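Local coordinates for protein PHB depolymerase (Penicillium funiculosum, PDB 2D81) that probably hydrolyses the ester bonds of the microbial polyester poly(3-hydroxybutyrate), using an alpha/beta-hydrolase fold with circularly permuted topology, at residues Ser222-Ser236 against Asn254-Asp266. Sequence-based numbering, arbitrary orientation.
Sequences SLHVALHGCLQSYSS and NNMIILYPQAIPD. With RB3 ((1R)-3-{[(1R)-3-methoxy-1-methyl-3-oxopropyl]oxy}-1-methyl-3-oxopropyl (3R)-3-hydroxybutanoate), chain C.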
loop_
_atom_site.group_PDB
_atom_site.type_symbol
_atom_site.label_atom_id
_atom_site.label_comp_id
_atom_site.label_asym_id
_atom_site.label_seq_id
_atom_site.Cartn_x
_atom_site.Cartn_y
_atom_site.Cartn_z
ATOM N N SER A 222 -15.253 6.403 -4.844
ATOM C CA SER A 222 -14.513 5.269 -4.309
ATOM C C SER A 222 -13.306 5.765 -3.523
ATOM O O SER A 222 -13.032 6.963 -3.490
ATOM C CB SER A 222 -14.047 4.354 -5.443
ATOM O OG SER A 222 -13.257 5.067 -6.382
ATOM N N LEU A 223 -12.583 4.839 -2.902
ATOM C CA LEU A 223 -11.423 5.192 -2.094
ATOM C C LEU A 223 -10.288 4.192 -2.291
ATOM O O LEU A 223 -10.465 2.988 -2.085
ATOM C CB LEU A 223 -11.807 5.236 -0.613
ATOM C CG LEU A 223 -10.666 5.429 0.395
ATOM C CD1 LEU A 223 -10.030 6.801 0.227
ATOM C CD2 LEU A 223 -11.215 5.275 1.809
ATOM N N HIS A 224 -9.129 4.698 -2.691
ATOM C CA HIS A 224 -7.915 3.892 -2.749
ATOM C C HIS A 224 -6.896 4.465 -1.772
ATOM O O HIS A 224 -6.632 5.670 -1.771
ATOM C CB HIS A 224 -7.326 3.908 -4.162
ATOM C CG HIS A 224 -6.154 2.993 -4.341
ATOM N ND1 HIS A 224 -6.283 1.622 -4.408
ATOM C CD2 HIS A 224 -4.828 3.250 -4.452
ATOM C CE1 HIS A 224 -5.089 1.076 -4.554
ATOM N NE2 HIS A 224 -4.189 2.042 -4.584
ATOM N N VAL A 225 -6.332 3.596 -0.942
ATOM C CA VAL A 225 -5.274 3.981 -0.021
ATOM C C VAL A 225 -3.933 3.628 -0.658
ATOM O O VAL A 225 -3.698 2.475 -1.018
ATOM C CB VAL A 225 -5.416 3.225 1.320
ATOM C CG1 VAL A 225 -4.335 3.672 2.298
ATOM C CG2 VAL A 225 -6.800 3.472 1.905
ATOM N N ALA A 226 -3.067 4.624 -0.810
ATOM C CA ALA A 226 -1.756 4.409 -1.420
ATOM C C ALA A 226 -0.642 4.622 -0.396
ATOM O O ALA A 226 -0.544 5.688 0.215
ATOM C CB ALA A 226 -1.569 5.355 -2.605
ATOM N N LEU A 227 0.198 3.607 -0.219
ATOM C CA LEU A 227 1.214 3.622 0.831
ATOM C C LEU A 227 2.639 3.778 0.298
ATOM O O LEU A 227 3.134 2.924 -0.437
ATOM C CB LEU A 227 1.118 2.336 1.659
ATOM C CG LEU A 227 -0.218 2.086 2.364
ATOM C CD1 LEU A 227 -0.212 0.692 2.973
ATOM C CD2 LEU A 227 -0.454 3.142 3.435
ATOM N N HIS A 228 3.296 4.866 0.689
ATOM C CA HIS A 228 4.694 5.096 0.338
ATOM C C HIS A 228 5.596 4.025 0.957
ATOM O O HIS A 228 5.190 3.309 1.878
ATOM C CB HIS A 228 5.126 6.491 0.818
ATOM C CG HIS A 228 5.198 6.626 2.310
ATOM N ND1 HIS A 228 6.233 6.106 3.055
ATOM C CD2 HIS A 228 4.357 7.215 3.194
ATOM C CE1 HIS A 228 6.030 6.368 4.333
ATOM N NE2 HIS A 228 4.898 7.039 4.446
ATOM N N GLY A 229 6.819 3.912 0.443
ATOM C CA GLY A 229 7.771 2.959 0.990
ATOM C C GLY A 229 8.732 3.624 1.958
ATOM O O GLY A 229 8.524 4.771 2.346
ATOM N N CYS A 230 9.784 2.916 2.360
ATOM C CA CYS A 230 10.783 3.525 3.233
ATOM C C CYS A 230 11.422 4.703 2.496
ATOM O O CYS A 230 11.552 4.677 1.270
ATOM C CB CYS A 230 11.887 2.538 3.591
ATOM S SG CYS A 230 11.470 0.893 4.264
ATOM N N LEU A 231 11.822 5.724 3.249
ATOM C CA LEU A 231 12.467 6.910 2.695
ATOM C C LEU A 231 11.568 7.678 1.730
ATOM O O LEU A 231 12.046 8.511 0.952
ATOM C CB LEU A 231 13.777 6.528 1.994
ATOM C CG LEU A 231 14.883 5.971 2.902
ATOM C CD1 LEU A 231 16.085 5.561 2.068
ATOM C CD2 LEU A 231 15.278 7.021 3.929
ATOM N N GLN A 232 10.268 7.409 1.790
ATOM C CA GLN A 232 9.310 8.117 0.947
ATOM C C GLN A 232 8.206 8.834 1.725
ATOM O O GLN A 232 7.247 9.317 1.132
ATOM C CB GLN A 232 8.670 7.156 -0.061
ATOM C CG GLN A 232 9.623 6.659 -1.143
ATOM C CD GLN A 232 8.913 5.855 -2.218
ATOM O OE1 GLN A 232 9.189 6.009 -3.410
ATOM N NE2 GLN A 232 8.001 4.988 -1.802
ATOM N N SER A 233 8.334 8.909 3.047
ATOM C CA SER A 233 7.358 9.659 3.828
ATOM C C SER A 233 7.503 11.142 3.509
ATOM O O SER A 233 8.521 11.568 2.963
ATOM C CB SER A 233 7.567 9.438 5.328
ATOM O OG SER A 233 8.762 10.049 5.777
ATOM N N TYR A 234 6.482 11.922 3.846
ATOM C CA TYR A 234 6.510 13.361 3.609
ATOM C C TYR A 234 7.732 13.974 4.283
ATOM O O TYR A 234 8.334 14.920 3.767
ATOM C CB TYR A 234 5.245 14.009 4.168
ATOM C CG TYR A 234 5.069 15.444 3.741
ATOM C CD1 TYR A 234 4.460 15.758 2.528
ATOM C CD2 TYR A 234 5.528 16.489 4.538
ATOM C CE1 TYR A 234 4.311 17.079 2.117
ATOM C CE2 TYR A 234 5.386 17.815 4.137
ATOM C CZ TYR A 234 4.778 18.102 2.926
ATOM O OH TYR A 234 4.635 19.410 2.527
ATOM N N SER A 235 8.088 13.432 5.443
ATOM C CA SER A 235 9.270 13.871 6.177
ATOM C C SER A 235 10.531 13.768 5.317
ATOM O O SER A 235 11.452 14.582 5.442
ATOM C CB SER A 235 9.441 13.019 7.439
ATOM O OG SER A 235 10.601 13.397 8.160
ATOM N N SER A 236 10.567 12.767 4.443
ATOM C CA SER A 236 11.767 12.484 3.660
ATOM C C SER A 236 11.793 13.208 2.316
ATOM O O SER A 236 12.813 13.788 1.939
ATOM C CB SER A 236 11.901 10.977 3.423
ATOM O OG SER A 236 12.103 10.278 4.638
ATOM N N ASN A 254 -12.330 9.703 -12.206
ATOM C CA ASN A 254 -13.041 8.477 -11.856
ATOM C C ASN A 254 -13.671 8.504 -10.468
ATOM O O ASN A 254 -13.840 7.461 -9.834
ATOM C CB ASN A 254 -12.093 7.279 -11.977
ATOM C CG ASN A 254 -11.806 6.914 -13.417
ATOM O OD1 ASN A 254 -12.654 6.341 -14.100
ATOM N ND2 ASN A 254 -10.613 7.258 -13.894
ATOM N N ASN A 255 -14.035 9.696 -10.010
ATOM C CA ASN A 255 -14.751 9.852 -8.746
ATOM C C ASN A 255 -14.078 9.045 -7.648
ATOM O O ASN A 255 -14.737 8.312 -6.912
ATOM C CB ASN A 255 -16.201 9.392 -8.892
ATOM C CG ASN A 255 -16.959 10.176 -9.940
ATOM O OD1 ASN A 255 -16.943 11.405 -9.941
ATOM N ND2 ASN A 255 -17.639 9.467 -10.834
ATOM N N MET A 256 -12.762 9.178 -7.550
ATOM C CA MET A 256 -11.981 8.379 -6.615
ATOM C C MET A 256 -11.135 9.284 -5.725
ATOM O O MET A 256 -10.439 10.171 -6.215
ATOM C CB MET A 256 -11.071 7.421 -7.388
ATOM C CG MET A 256 -10.311 6.432 -6.521
ATOM S SD MET A 256 -9.178 5.444 -7.510
ATOM C CE MET A 256 -10.357 4.477 -8.496
ATOM N N ILE A 257 -11.209 9.057 -4.417
ATOM C CA ILE A 257 -10.321 9.714 -3.467
ATOM C C ILE A 257 -9.102 8.818 -3.235
ATOM O O ILE A 257 -9.233 7.599 -3.129
ATOM C CB ILE A 257 -11.046 9.963 -2.122
ATOM C CG1 ILE A 257 -12.198 10.954 -2.334
ATOM C CG2 ILE A 257 -10.069 10.488 -1.079
ATOM C CD1 ILE A 257 -13.044 11.193 -1.086
ATOM N N ILE A 258 -7.917 9.417 -3.182
ATOM C CA ILE A 258 -6.714 8.669 -2.827
ATOM C C ILE A 258 -6.249 9.123 -1.449
ATOM O O ILE A 258 -5.930 10.296 -1.252
ATOM C CB ILE A 258 -5.555 8.913 -3.826
ATOM C CG1 ILE A 258 -6.025 8.700 -5.271
ATOM C CG2 ILE A 258 -4.401 7.974 -3.506
ATOM C CD1 ILE A 258 -6.449 7.278 -5.601
ATOM N N LEU A 259 -6.214 8.197 -0.495
ATOM C CA LEU A 259 -5.724 8.503 0.848
ATOM C C LEU A 259 -4.246 8.150 0.950
ATOM O O LEU A 259 -3.840 7.047 0.579
ATOM C CB LEU A 259 -6.515 7.711 1.894
ATOM C CG LEU A 259 -6.011 7.744 3.341
ATOM C CD1 LEU A 259 -6.106 9.165 3.899
ATOM C CD2 LEU A 259 -6.842 6.785 4.189
ATOM N N TYR A 260 -3.449 9.097 1.440
ATOM C CA TYR A 260 -2.007 8.895 1.584
ATOM C C TYR A 260 -1.552 8.995 3.039
ATOM O O TYR A 260 -1.136 10.064 3.488
ATOM C CB TYR A 260 -1.214 9.939 0.780
ATOM C CG TYR A 260 -1.408 9.917 -0.719
ATOM C CD1 TYR A 260 -2.364 10.731 -1.335
ATOM C CD2 TYR A 260 -0.612 9.108 -1.528
ATOM C CE1 TYR A 260 -2.515 10.740 -2.726
ATOM C CE2 TYR A 260 -0.757 9.108 -2.917
ATOM C CZ TYR A 260 -1.707 9.925 -3.506
ATOM O OH TYR A 260 -1.849 9.923 -4.876
ATOM N N PRO A 261 -1.628 7.892 3.799
ATOM C CA PRO A 261 -1.190 7.943 5.200
ATOM C C PRO A 261 0.325 8.157 5.211
ATOM O O PRO A 261 1.003 7.808 4.247
ATOM C CB PRO A 261 -1.574 6.562 5.739
ATOM C CG PRO A 261 -2.711 6.132 4.825
ATOM C CD PRO A 261 -2.224 6.583 3.478
ATOM N N GLN A 262 0.862 8.719 6.291
ATOM C CA GLN A 262 2.292 9.020 6.333
ATOM C C GLN A 262 2.996 8.381 7.522
ATOM O O GLN A 262 2.572 8.545 8.663
ATOM C CB GLN A 262 2.521 10.534 6.384
ATOM C CG GLN A 262 1.940 11.321 5.207
ATOM C CD GLN A 262 2.533 10.914 3.874
ATOM O OE1 GLN A 262 3.745 10.762 3.738
ATOM N NE2 GLN A 262 1.676 10.748 2.875
ATOM N N ALA A 263 4.076 7.658 7.248
ATOM C CA ALA A 263 4.953 7.187 8.317
ATOM C C ALA A 263 5.938 8.303 8.661
ATOM O O ALA A 263 5.870 9.396 8.100
ATOM C CB ALA A 263 5.705 5.931 7.872
ATOM N N ILE A 264 6.854 8.023 9.584
ATOM C CA ILE A 264 7.830 9.016 10.022
ATOM C C ILE A 264 9.088 8.303 10.518
ATOM O O ILE A 264 9.011 7.218 11.088
ATOM C CB ILE A 264 7.247 9.885 11.178
ATOM C CG1 ILE A 264 8.228 10.992 11.575
ATOM C CG2 ILE A 264 6.950 9.012 12.385
ATOM C CD1 ILE A 264 8.327 12.115 10.576
ATOM N N PRO A 265 10.270 8.886 10.276
ATOM C CA PRO A 265 11.476 8.213 10.758
ATOM C C PRO A 265 11.403 8.032 12.274
ATOM O O PRO A 265 10.916 8.908 12.992
ATOM C CB PRO A 265 12.587 9.166 10.335
ATOM C CG PRO A 265 12.066 9.700 9.037
ATOM C CD PRO A 265 10.617 9.994 9.368
ATOM N N ASP A 266 11.871 6.882 12.747
ATOM C CA ASP A 266 11.893 6.560 14.170
ATOM C C ASP A 266 13.240 5.919 14.495
ATOM O O ASP A 266 13.495 4.769 14.135
ATOM C CB ASP A 266 10.739 5.601 14.506
ATOM C CG ASP A 266 10.842 5.011 15.905
ATOM O OD1 ASP A 266 11.571 5.569 16.753
ATOM O OD2 ASP A 266 10.177 3.984 16.162
HETATM O O1M RB3 C . 15.002 -1.202 0.965
HETATM C C1A RB3 C . 13.831 -0.941 1.317
HETATM O O1A RB3 C . 13.445 0.122 1.850
HETATM C C2A RB3 C . 12.776 -2.023 1.071
HETATM C C3A RB3 C . 12.068 -2.416 2.369
HETATM C C4A RB3 C . 11.048 -3.513 2.055
HETATM O O3A RB3 C . 13.039 -2.917 3.303
HETATM C C1B RB3 C . 12.770 -2.543 4.585
HETATM O O1B RB3 C . 11.627 -2.241 4.925
HETATM C C2B RB3 C . 13.926 -2.507 5.587
HETATM C C3B RB3 C . 13.463 -2.451 7.046
HETATM C C4B RB3 C . 12.688 -3.711 7.435
HETATM O O3B RB3 C . 14.616 -2.347 7.896
HETATM C C1C RB3 C . 15.032 -1.062 8.055
HETATM O O1C RB3 C . 14.935 -0.258 7.128
HETATM C C2C RB3 C . 15.636 -0.635 9.395
HETATM C C3C RB3 C . 17.074 -0.143 9.218
HETATM C C4C RB3 C . 17.676 0.252 10.568
HETATM O O3C RB3 C . 17.858 -1.169 8.604
HETATM O O HOH W 1 -15.054 5.496 -8.459
HETATM O O HOH W 2 1.416 7.006 1.609
HETATM O O HOH W 3 4.779 10.384 1.135
HETATM O O HOH W 4 6.298 11.945 7.170
#
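Strands 222-227 and 256-260 run parallel, their axes 24° apart, as neighbours in the central sheet of an alpha/beta hydrolase; strand 13-18 lies on the far side of 222-227. Residues 222 to 225 pair with 256 to 259. The ladder alternates regularly: Ser222 N binds Asn255 O, Ser222 O takes Ile257 N, His224 N binds Ile257 O, His224 O takes Leu259 N, and Ala226 N ends it on Leu259 O (2.9 Å). Beyond, the two segments separate, and one water bridges Ala226 O, His228 N and Pro261 O.

Leu223, Val225, Ile257 and Leu259 share one face of the sheet, where helix 301-314 packs on Leu223, Val225 and Leu259. Here Val225 and Leu259 lie side by side, CG2 to CD2 4.0 Å, while Val225 CG1 meets Pro261 CD at 3.8 Å. On the opposite face, Ala226 CB packs against Tyr260 CE2 and Ile258 CG2, beneath helix 247-251.

Past the strand ends, His228 takes over. Its chi1 of 68° sets CG between backbone N and carbonyl carbon, and the ring reaches across to Ala263. NE2 accepts Ala263 N in the ring plane, at 3.0 Å and a nearly straight 175°. On the other side ND1 donates to Gly229 O (2.7 Å), and Ser233 CA sits over the centre of one face. Gln262, bent at its second torsion, brings OE1 to Tyr234 N (3.0 Å) at the start of helix 234-237, while its NE2 returns to Tyr260 O. A leucine in place of His228 would probably cost Ala263 N its acceptor, leave Gly229 O with only the turn bond from Gln232 N among those described, and let the two loops drift apart.

Because NE2 accepts the Ala263 N-H while ND1 donates to Gly229 O, the imidazole is probably neutral and protonated on ND1; it ties the type II turn Gly229-Gln232, which carries the ligand-contacting, disulfide-bonded Cys230, to the loop that follows strand 256-260.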